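Local coordinates for cytoplasmic protein (Cryptococcus neoformans var. grubii serotype A, PDB 7LPO), which probably cleaves the beta-glucosidic bond of steryl glucosides, releasing sterol and glucose, as a glycoside hydrolase of family 5, at residues A[99-108]-A[120-131]; A[710-718]-A[728-736]. One frame throughout, in Å; residues are numbered along the deposited sequence.

Overall arrangement
Contact 1 lies in the catalytic-domain core, where strand 98-104 and helix 118-133 pack as neighbouring elements of the beta/alpha barrel expected of a family 5 glycoside hydrolase; all its touching residues are buried. Contact 2 belongs to the C-terminal beta domain and joins a loop with one short helical turn to the segment leading into strand 734-738, partly at the surface. The two share no element: their centres are 34 Å apart and their nearest atoms about 14 Å. Their chemistry differs accordingly. Side-chain packing and bound water join the segments of contact 1, while 710-718 and 728-736 add two direct backbone hydrogen bonds and a CH-pi contact to their leucine-rich packing.

Contact 1: A[99-108]-A[120-131]; sequences LRYVFTWESL and YMDYIIAVLRKC
Tyr101 is the main bump of the strand, and its ring enters a hollow of the helix walled by Ile124, Val127 and Leu128. Its CG stands anti to the backbone N (chi1 -173°), which carries the ring across to the helix. Val127 CG1 meets the ring edge near its plane, 3.6 Å from Tyr101 CE2. Ile124 touches the ring obliquely by CG2, 3.8 Å from Tyr101 CE1, and the tip by CG1, 3.5 Å from Tyr101 OH, with Tyr123 CE2 next nearest to that hydroxyl; Leu128 CD2 closes the hollow more loosely. Smaller pairs fill either end. Leu99 CD1 reaches Cys131 SG at 3.5 Å, and Ile124 CD1 lies against Phe103 CB, beyond which the Phe103 ring turns away. Past the strand, Leu108 CD2 and Met121 CG meet where the two side chains cross at about a right angle, while Ser107 OG sits 3.2 Å from Tyr120 CE2, obliquely to that ring.

Water, a local carbonyl and outside residues serve the hydroxyls. One water hydrogen-bonds Tyr101 OH at 2.8 Å and donates to Val102 O; Tyr120 OH also lies beside it, doubtfully close, and has Lys75 as its strongest polar partner. A second water accepts from Thr104 N and donates to Ser107 OG. Ser107 OG gives its own proton to Thr104 O at 2.7 Å, in the carbonyl plane on a lone pair. Thr104, at the N-cap of helix 105-109, accepts from Ser107 N through OG1 (150°).

The axes of 99-104 and 120-131 run antiparallel at 171°, 11.2 Å apart, and strand 137-143 follows, parallel to the first: a beta-alpha-beta crossover, as in the TIM barrel of family 5. The chemistry implies an apolar seam whose hydroxyls are held by water, a local carbonyl or residues outside it.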
loop_
_atom_site.group_PDB
_atom_site.type_symbol
_atom_site.label_atom_id
_atom_site.label_comp_id
_atom_site.label_asym_id
_atom_site.label_seq_id
_atom_site.Cartn_x
_atom_site.Cartn_y
_atom_site.Cartn_z
ATOM N N LEU A 99 0.644 7.579 -10.368
ATOM C CA LEU A 99 -0.064 6.319 -10.210
ATOM C C LEU A 99 0.902 5.329 -9.588
ATOM O O LEU A 99 2.027 5.192 -10.072
ATOM C CB LEU A 99 -0.576 5.775 -11.547
ATOM C CG LEU A 99 -1.559 6.641 -12.326
ATOM C CD1 LEU A 99 -1.711 6.084 -13.728
ATOM C CD2 LEU A 99 -2.894 6.719 -11.627
ATOM N N ARG A 100 0.484 4.688 -8.497
ATOM C CA ARG A 100 1.178 3.529 -7.952
ATOM C C ARG A 100 0.511 2.314 -8.577
ATOM O O ARG A 100 -0.673 2.055 -8.329
ATOM C CB ARG A 100 1.096 3.506 -6.431
ATOM C CG ARG A 100 1.868 2.356 -5.798
ATOM C CD ARG A 100 2.074 2.632 -4.338
ATOM N NE ARG A 100 2.713 1.538 -3.615
ATOM C CZ ARG A 100 2.062 0.639 -2.886
ATOM N NH1 ARG A 100 0.733 0.666 -2.796
ATOM N NH2 ARG A 100 2.745 -0.294 -2.240
ATOM N N TYR A 101 1.244 1.604 -9.432
ATOM C CA TYR A 101 0.646 0.573 -10.269
ATOM C C TYR A 101 0.746 -0.782 -9.583
ATOM O O TYR A 101 1.846 -1.275 -9.330
ATOM C CB TYR A 101 1.310 0.524 -11.646
ATOM C CG TYR A 101 0.576 -0.424 -12.554
ATOM C CD1 TYR A 101 0.845 -1.787 -12.528
ATOM C CD2 TYR A 101 -0.433 0.034 -13.399
ATOM C CE1 TYR A 101 0.144 -2.670 -13.340
ATOM C CE2 TYR A 101 -1.133 -0.846 -14.218
ATOM C CZ TYR A 101 -0.836 -2.193 -14.182
ATOM O OH TYR A 101 -1.537 -3.072 -14.982
ATOM N N VAL A 102 -0.403 -1.398 -9.339
ATOM C CA VAL A 102 -0.498 -2.620 -8.549
ATOM C C VAL A 102 -0.467 -3.836 -9.468
ATOM O O VAL A 102 -1.263 -3.936 -10.408
ATOM C CB VAL A 102 -1.783 -2.613 -7.702
ATOM C CG1 VAL A 102 -1.942 -3.920 -6.956
ATOM C CG2 VAL A 102 -1.795 -1.435 -6.739
ATOM N N PHE A 103 0.452 -4.764 -9.193
ATOM C CA PHE A 103 0.470 -6.075 -9.827
ATOM C C PHE A 103 0.860 -7.104 -8.775
ATOM O O PHE A 103 1.485 -6.781 -7.764
ATOM C CB PHE A 103 1.428 -6.133 -11.031
ATOM C CG PHE A 103 2.873 -6.040 -10.661
ATOM C CD1 PHE A 103 3.474 -4.805 -10.478
ATOM C CD2 PHE A 103 3.630 -7.178 -10.486
ATOM C CE1 PHE A 103 4.801 -4.702 -10.130
ATOM C CE2 PHE A 103 4.965 -7.087 -10.141
ATOM C CZ PHE A 103 5.552 -5.847 -9.962
ATOM N N THR A 104 0.477 -8.354 -9.004
ATOM C CA THR A 104 0.783 -9.405 -8.049
ATOM C C THR A 104 1.695 -10.448 -8.673
ATOM O O THR A 104 1.680 -10.680 -9.884
ATOM C CB THR A 104 -0.483 -10.086 -7.516
ATOM O OG1 THR A 104 -1.158 -10.755 -8.591
ATOM C CG2 THR A 104 -1.396 -9.031 -6.864
ATOM N N TRP A 105 2.511 -11.053 -7.814
ATOM C CA TRP A 105 3.292 -12.221 -8.197
ATOM C C TRP A 105 2.411 -13.296 -8.822
ATOM O O TRP A 105 2.800 -13.938 -9.807
ATOM C CB TRP A 105 4.009 -12.731 -6.951
ATOM C CG TRP A 105 4.954 -13.859 -7.131
ATOM C CD1 TRP A 105 5.399 -14.396 -8.296
ATOM C CD2 TRP A 105 5.582 -14.589 -6.079
ATOM N NE1 TRP A 105 6.268 -15.415 -8.032
ATOM C CE2 TRP A 105 6.388 -15.562 -6.675
ATOM C CE3 TRP A 105 5.541 -14.508 -4.681
ATOM C CZ2 TRP A 105 7.146 -16.458 -5.929
ATOM C CZ3 TRP A 105 6.283 -15.404 -3.943
ATOM C CH2 TRP A 105 7.079 -16.364 -4.569
ATOM N N GLU A 106 1.206 -13.490 -8.274
ATOM C CA GLU A 106 0.322 -14.520 -8.809
ATOM C C GLU A 106 0.021 -14.264 -10.277
ATOM O O GLU A 106 -0.015 -15.204 -11.081
ATOM C CB GLU A 106 -0.985 -14.581 -8.018
ATOM C CG GLU A 106 -2.024 -15.509 -8.644
ATOM C CD GLU A 106 -3.353 -15.550 -7.895
ATOM O OE1 GLU A 106 -4.163 -16.435 -8.215
ATOM O OE2 GLU A 106 -3.598 -14.717 -6.990
ATOM N N SER A 107 -0.240 -13.002 -10.636
ATOM C CA SER A 107 -0.623 -12.687 -12.007
ATOM C C SER A 107 0.522 -12.916 -12.985
ATOM O O SER A 107 0.273 -13.077 -14.188
ATOM C CB SER A 107 -1.127 -11.241 -12.100
ATOM O OG SER A 107 -0.072 -10.305 -11.910
ATOM N N LEU A 108 1.758 -12.978 -12.490
ATOM C CA LEU A 108 2.923 -13.196 -13.335
ATOM C C LEU A 108 3.366 -14.652 -13.412
ATOM O O LEU A 108 3.993 -15.037 -14.406
ATOM C CB LEU A 108 4.111 -12.366 -12.836
ATOM C CG LEU A 108 4.013 -10.848 -12.871
ATOM C CD1 LEU A 108 5.252 -10.235 -12.203
ATOM C CD2 LEU A 108 3.862 -10.320 -14.286
ATOM N N TYR A 120 0.065 -11.309 -19.754
ATOM C CA TYR A 120 -0.318 -10.301 -18.769
ATOM C C TYR A 120 0.736 -9.222 -18.685
ATOM O O TYR A 120 0.416 -8.030 -18.512
ATOM C CB TYR A 120 -0.537 -10.939 -17.400
ATOM C CG TYR A 120 -1.147 -9.957 -16.431
ATOM C CD1 TYR A 120 -2.404 -9.425 -16.665
ATOM C CD2 TYR A 120 -0.452 -9.528 -15.303
ATOM C CE1 TYR A 120 -2.969 -8.506 -15.795
ATOM C CE2 TYR A 120 -1.014 -8.618 -14.419
ATOM C CZ TYR A 120 -2.269 -8.109 -14.675
ATOM O OH TYR A 120 -2.842 -7.200 -13.819
ATOM N N MET A 121 2.005 -9.592 -18.797
ATOM C CA MET A 121 3.094 -8.640 -18.890
ATOM C C MET A 121 2.842 -7.589 -20.009
ATOM O O MET A 121 3.005 -6.412 -19.795
ATOM C CB MET A 121 4.394 -9.340 -19.205
ATOM C CG MET A 121 4.893 -10.272 -18.154
ATOM S SD MET A 121 6.647 -10.493 -18.193
ATOM C CE MET A 121 6.996 -11.457 -16.804
ATOM N N ASP A 122 2.438 -8.094 -21.174
ATOM C CA ASP A 122 2.177 -7.186 -22.304
ATOM C C ASP A 122 0.922 -6.364 -22.068
ATOM O O ASP A 122 0.830 -5.226 -22.543
ATOM C CB ASP A 122 2.048 -8.026 -23.578
ATOM C CG ASP A 122 3.367 -8.661 -24.005
ATOM O OD1 ASP A 122 4.434 -8.202 -23.575
ATOM O OD2 ASP A 122 3.345 -9.617 -24.793
ATOM N N TYR A 123 -0.055 -6.921 -21.351
ATOM C CA TYR A 123 -1.213 -6.125 -20.965
ATOM C C TYR A 123 -0.788 -4.956 -20.084
ATOM O O TYR A 123 -1.218 -3.814 -20.298
ATOM C CB TYR A 123 -2.250 -6.983 -20.240
ATOM C CG TYR A 123 -3.218 -6.130 -19.451
ATOM C CD1 TYR A 123 -4.301 -5.527 -20.072
ATOM C CD2 TYR A 123 -3.021 -5.891 -18.091
ATOM C CE1 TYR A 123 -5.177 -4.727 -19.363
ATOM C CE2 TYR A 123 -3.896 -5.090 -17.371
ATOM C CZ TYR A 123 -4.974 -4.515 -18.012
ATOM O OH TYR A 123 -5.849 -3.715 -17.311
ATOM N N ILE A 124 0.052 -5.224 -19.076
ATOM C CA ILE A 124 0.532 -4.153 -18.203
ATOM C C ILE A 124 1.235 -3.079 -19.020
ATOM O O ILE A 124 1.050 -1.880 -18.788
ATOM C CB ILE A 124 1.463 -4.711 -17.111
ATOM C CG1 ILE A 124 0.674 -5.493 -16.061
ATOM C CG2 ILE A 124 2.218 -3.583 -16.450
ATOM C CD1 ILE A 124 1.545 -6.337 -15.145
ATOM N N ILE A 125 2.061 -3.491 -19.981
ATOM C CA ILE A 125 2.772 -2.534 -20.823
ATOM C C ILE A 125 1.787 -1.662 -21.587
ATOM O O ILE A 125 1.974 -0.446 -21.703
ATOM C CB ILE A 125 3.733 -3.277 -21.771
ATOM C CG1 ILE A 125 5.002 -3.653 -21.005
ATOM C CG2 ILE A 125 4.037 -2.438 -23.000
ATOM C CD1 ILE A 125 5.834 -4.724 -21.678
ATOM N N ALA A 126 0.726 -2.270 -22.122
ATOM C CA ALA A 126 -0.298 -1.503 -22.821
ATOM C C ALA A 126 -0.967 -0.504 -21.888
ATOM O O ALA A 126 -1.220 0.643 -22.271
ATOM C CB ALA A 126 -1.344 -2.451 -23.416
ATOM N N VAL A 127 -1.279 -0.923 -20.661
ATOM C CA VAL A 127 -1.833 0.009 -19.680
ATOM C C VAL A 127 -0.844 1.131 -19.398
ATOM O O VAL A 127 -1.208 2.308 -19.365
ATOM C CB VAL A 127 -2.220 -0.731 -18.388
ATOM C CG1 VAL A 127 -2.650 0.265 -17.310
ATOM C CG2 VAL A 127 -3.316 -1.741 -18.668
ATOM N N LEU A 128 0.430 0.786 -19.212
ATOM C CA LEU A 128 1.428 1.819 -18.951
ATOM C C LEU A 128 1.523 2.805 -20.110
ATOM O O LEU A 128 1.717 4.006 -19.896
ATOM C CB LEU A 128 2.786 1.176 -18.677
ATOM C CG LEU A 128 2.827 0.340 -17.402
ATOM C CD1 LEU A 128 4.172 -0.356 -17.242
ATOM C CD2 LEU A 128 2.507 1.217 -16.176
ATOM N N ARG A 129 1.367 2.327 -21.344
ATOM C CA ARG A 129 1.433 3.231 -22.488
ATOM C C ARG A 129 0.322 4.274 -22.440
ATOM O O ARG A 129 0.558 5.453 -22.728
ATOM C CB ARG A 129 1.362 2.436 -23.791
ATOM C CG ARG A 129 2.670 1.749 -24.151
ATOM C CD ARG A 129 2.797 1.568 -25.654
ATOM N NE ARG A 129 3.519 0.349 -25.997
ATOM C CZ ARG A 129 4.843 0.258 -26.072
ATOM N NH1 ARG A 129 5.604 1.324 -25.823
ATOM N NH2 ARG A 129 5.406 -0.901 -26.399
ATOM N N LYS A 130 -0.897 3.860 -22.087
ATOM C CA LYS A 130 -1.990 4.822 -21.962
ATOM C C LYS A 130 -1.751 5.792 -20.810
ATOM O O LYS A 130 -2.054 6.986 -20.927
ATOM C CB LYS A 130 -3.320 4.095 -21.776
ATOM C CG LYS A 130 -3.887 3.535 -23.065
ATOM C CD LYS A 130 -5.338 3.107 -22.909
ATOM C CE LYS A 130 -6.054 3.089 -24.253
ATOM N NZ LYS A 130 -6.080 4.436 -24.899
ATOM N N CYS A 131 -1.218 5.308 -19.684
ATOM C CA CYS A 131 -0.850 6.227 -18.608
ATOM C C CYS A 131 0.122 7.286 -19.112
ATOM O O CYS A 131 0.012 8.465 -18.758
ATOM C CB CYS A 131 -0.240 5.464 -17.436
ATOM S SG CYS A 131 -1.374 4.259 -16.692
HETATM O O HOH W 1 -1.600 -5.171 -13.151
HETATM O O HOH W 2 -2.048 -8.284 -10.680
#

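Contact 2: A[710-718]-A[728-736]; sequences YLPFVHYAA and AQLSLDVTI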
loop_
_atom_site.group_PDB
_atom_site.type_symbol
_atom_site.label_atom_id
_atom_site.label_comp_id
_atom_site.label_asym_id
_atom_site.label_seq_id
_atom_site.Cartn_x
_atom_site.Cartn_y
_atom_site.Cartn_z
ATOM N N TYR A 710 -2.024 23.538 -9.309
ATOM C CA TYR A 710 -3.307 23.002 -9.746
ATOM C C TYR A 710 -4.424 23.626 -8.918
ATOM O O TYR A 710 -4.379 23.590 -7.685
ATOM C CB TYR A 710 -3.321 21.478 -9.601
ATOM C CG TYR A 710 -4.684 20.836 -9.752
ATOM C CD1 TYR A 710 -5.279 20.703 -10.999
ATOM C CD2 TYR A 710 -5.364 20.341 -8.649
ATOM C CE1 TYR A 710 -6.525 20.109 -11.137
ATOM C CE2 TYR A 710 -6.599 19.762 -8.773
ATOM C CZ TYR A 710 -7.180 19.639 -10.020
ATOM O OH TYR A 710 -8.408 19.039 -10.151
ATOM N N LEU A 711 -5.422 24.192 -9.591
ATOM C CA LEU A 711 -6.599 24.739 -8.914
ATOM C C LEU A 711 -7.851 24.020 -9.398
ATOM O O LEU A 711 -8.283 24.234 -10.547
ATOM C CB LEU A 711 -6.718 26.240 -9.160
ATOM C CG LEU A 711 -5.576 27.119 -8.646
ATOM C CD1 LEU A 711 -5.784 28.542 -9.148
ATOM C CD2 LEU A 711 -5.472 27.097 -7.139
ATOM N N PRO A 712 -8.476 23.177 -8.579
ATOM C CA PRO A 712 -9.546 22.310 -9.097
ATOM C C PRO A 712 -10.852 23.059 -9.348
ATOM O O PRO A 712 -11.318 23.841 -8.514
ATOM C CB PRO A 712 -9.711 21.248 -8.000
ATOM C CG PRO A 712 -9.246 21.933 -6.740
ATOM C CD PRO A 712 -8.168 22.917 -7.163
ATOM N N PHE A 713 -11.449 22.784 -10.512
ATOM C CA PHE A 713 -12.823 23.197 -10.771
ATOM C C PHE A 713 -13.753 22.765 -9.649
ATOM O O PHE A 713 -14.751 23.437 -9.371
ATOM C CB PHE A 713 -13.334 22.581 -12.083
ATOM C CG PHE A 713 -12.715 23.149 -13.322
ATOM C CD1 PHE A 713 -12.419 24.496 -13.424
ATOM C CD2 PHE A 713 -12.447 22.328 -14.399
ATOM C CE1 PHE A 713 -11.859 25.013 -14.577
ATOM C CE2 PHE A 713 -11.886 22.827 -15.547
ATOM C CZ PHE A 713 -11.590 24.178 -15.638
ATOM N N VAL A 714 -13.463 21.618 -9.031
ATOM C CA VAL A 714 -14.291 21.087 -7.952
ATOM C C VAL A 714 -14.529 22.134 -6.872
ATOM O O VAL A 714 -15.609 22.189 -6.273
ATOM C CB VAL A 714 -13.634 19.818 -7.371
ATOM C CG1 VAL A 714 -14.097 19.573 -5.965
ATOM C CG2 VAL A 714 -13.913 18.627 -8.252
ATOM N N HIS A 715 -13.522 22.967 -6.590
ATOM C CA HIS A 715 -13.631 23.984 -5.554
ATOM C C HIS A 715 -13.730 25.408 -6.079
ATOM O O HIS A 715 -14.237 26.278 -5.360
ATOM C CB HIS A 715 -12.416 23.931 -4.612
ATOM C CG HIS A 715 -12.352 22.695 -3.779
ATOM N ND1 HIS A 715 -13.155 22.503 -2.675
ATOM C CD2 HIS A 715 -11.600 21.577 -3.899
ATOM C CE1 HIS A 715 -12.890 21.324 -2.143
ATOM N NE2 HIS A 715 -11.953 20.740 -2.870
ATOM N N TYR A 716 -13.232 25.679 -7.280
ATOM C CA TYR A 716 -12.998 27.045 -7.725
ATOM C C TYR A 716 -13.715 27.395 -9.025
ATOM O O TYR A 716 -13.555 28.514 -9.523
ATOM C CB TYR A 716 -11.491 27.279 -7.881
ATOM C CG TYR A 716 -10.708 27.169 -6.581
ATOM C CD1 TYR A 716 -10.884 28.095 -5.561
ATOM C CD2 TYR A 716 -9.798 26.147 -6.378
ATOM C CE1 TYR A 716 -10.175 28.002 -4.376
ATOM C CE2 TYR A 716 -9.073 26.051 -5.197
ATOM C CZ TYR A 716 -9.271 26.978 -4.197
ATOM O OH TYR A 716 -8.563 26.887 -3.023
ATOM N N ALA A 717 -14.505 26.489 -9.584
ATOM C CA ALA A 717 -15.219 26.805 -10.810
ATOM C C ALA A 717 -16.269 27.886 -10.559
ATOM O O ALA A 717 -16.802 28.031 -9.453
ATOM C CB ALA A 717 -15.890 25.554 -11.376
ATOM N N ALA A 718 -16.561 28.658 -11.606
ATOM C CA ALA A 718 -17.660 29.613 -11.526
ATOM C C ALA A 718 -18.979 28.898 -11.265
ATOM O O ALA A 718 -19.769 29.320 -10.414
ATOM C CB ALA A 718 -17.742 30.430 -12.816
ATOM N N ALA A 728 -20.686 27.510 -21.249
ATOM C CA ALA A 728 -20.926 26.213 -20.626
ATOM C C ALA A 728 -19.608 25.498 -20.333
ATOM O O ALA A 728 -19.598 24.413 -19.736
ATOM C CB ALA A 728 -21.817 25.356 -21.517
ATOM N N GLN A 729 -18.505 26.105 -20.756
ATOM C CA GLN A 729 -17.185 25.599 -20.435
ATOM C C GLN A 729 -16.835 25.904 -18.994
ATOM O O GLN A 729 -17.131 26.998 -18.483
ATOM C CB GLN A 729 -16.159 26.220 -21.373
ATOM C CG GLN A 729 -15.466 25.218 -22.268
ATOM C CD GLN A 729 -14.221 25.775 -22.920
ATOM O OE1 GLN A 729 -14.270 26.819 -23.570
ATOM N NE2 GLN A 729 -13.092 25.074 -22.753
ATOM N N LEU A 730 -16.190 24.950 -18.323
ATOM C CA LEU A 730 -15.765 25.148 -16.952
ATOM C C LEU A 730 -14.672 26.208 -16.905
ATOM O O LEU A 730 -13.791 26.254 -17.766
ATOM C CB LEU A 730 -15.266 23.838 -16.348
ATOM C CG LEU A 730 -16.360 22.797 -16.132
ATOM C CD1 LEU A 730 -15.790 21.456 -15.711
ATOM C CD2 LEU A 730 -17.350 23.303 -15.094
ATOM N N SER A 731 -14.740 27.081 -15.906
ATOM C CA SER A 731 -13.820 28.204 -15.821
ATOM C C SER A 731 -13.658 28.618 -14.364
ATOM O O SER A 731 -14.630 28.644 -13.599
ATOM C CB SER A 731 -14.321 29.376 -16.679
ATOM O OG SER A 731 -13.706 30.595 -16.323
ATOM N N LEU A 732 -12.418 28.927 -13.993
ATOM C CA LEU A 732 -12.121 29.361 -12.637
ATOM C C LEU A 732 -12.627 30.778 -12.402
ATOM O O LEU A 732 -12.515 31.654 -13.267
ATOM C CB LEU A 732 -10.622 29.307 -12.368
ATOM C CG LEU A 732 -9.960 27.934 -12.284
ATOM C CD1 LEU A 732 -8.446 28.112 -12.085
ATOM C CD2 LEU A 732 -10.525 27.107 -11.181
ATOM N N ASP A 733 -13.189 30.997 -11.221
ATOM C CA ASP A 733 -13.650 32.313 -10.768
ATOM C C ASP A 733 -13.030 32.531 -9.389
ATOM O O ASP A 733 -13.664 32.260 -8.367
ATOM C CB ASP A 733 -15.186 32.389 -10.734
ATOM C CG ASP A 733 -15.698 33.807 -10.472
ATOM O OD1 ASP A 733 -14.890 34.754 -10.552
ATOM O OD2 ASP A 733 -16.905 33.980 -10.194
ATOM N N VAL A 734 -11.786 33.018 -9.363
ATOM C CA VAL A 734 -11.014 33.106 -8.130
ATOM C C VAL A 734 -10.395 34.491 -7.983
ATOM O O VAL A 734 -10.207 35.228 -8.952
ATOM C CB VAL A 734 -9.888 32.050 -8.064
ATOM C CG1 VAL A 734 -10.439 30.633 -8.053
ATOM C CG2 VAL A 734 -8.916 32.233 -9.241
ATOM N N THR A 735 -10.046 34.814 -6.737
ATOM C CA THR A 735 -9.231 35.970 -6.390
ATOM C C THR A 735 -7.876 35.468 -5.908
ATOM O O THR A 735 -7.814 34.548 -5.090
ATOM C CB THR A 735 -9.907 36.811 -5.306
ATOM O OG1 THR A 735 -11.022 37.518 -5.873
ATOM C CG2 THR A 735 -8.911 37.816 -4.714
ATOM N N ILE A 736 -6.801 36.064 -6.416
ATOM C CA ILE A 736 -5.439 35.626 -6.136
ATOM C C ILE A 736 -4.650 36.788 -5.547
ATOM O O ILE A 736 -4.680 37.901 -6.082
ATOM C CB ILE A 736 -4.749 35.098 -7.407
ATOM C CG1 ILE A 736 -5.487 33.859 -7.940
ATOM C CG2 ILE A 736 -3.288 34.795 -7.126
ATOM C CD1 ILE A 736 -5.112 33.488 -9.355
#
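Tyr716 and Ala718 hold 728-736 through two backbone hydrogen bonds. Asp733 N donates to Tyr716 O at 3.0 Å, almost straight (174° at the hydrogen), and Ala718 N donates to Ser731 O at 2.8 Å; both donors approach nearly along the C=O axis. They flank Ala717 and Leu732, which form a single antiparallel bridge as a non-hydrogen-bonded pair, their CA atoms 4.4 Å apart. Each carbonyl also receives a CA-H...O contact, Tyr716 O from Leu732 CA and Ser731 O from Ala717 CA.

Inside the helical turn, Pro712 O accepts from both His715 N and Tyr716 N, and Phe713 O from Ala717 N. Arg770 takes up the carbonyls of Ala717 and Ala718, while Asn771 donates to Asp733 OD1 and Thr687 O pairs with Tyr716 OH.

On one side of the bridge, Leu730, Leu732 and Val734 pack against Leu711, Phe713 and Tyr716. Leu730 CB stands over the centre of the Phe713 ring, 3.6 Å from its centroid and 12° off the normal, a CH-pi contact. Leu732 has its CG anti to the carbonyl carbon (chi1 -69°), from where CD2 presses on Tyr716 CB at 3.4 Å and CD1 meets Leu711 CB at 3.9 Å. Val734 CG1 reaches the same Tyr716 CB from the strand at 3.5 Å.

The contact thus ties a helical turn to the approach of strand 734-738, an outer strand of the four-stranded antiparallel sheet in the C-terminal domain. Its chemistry implies that the two backbone bonds fix the pairing of Ala717 with Leu732, while leucine and aromatic groups bury one side.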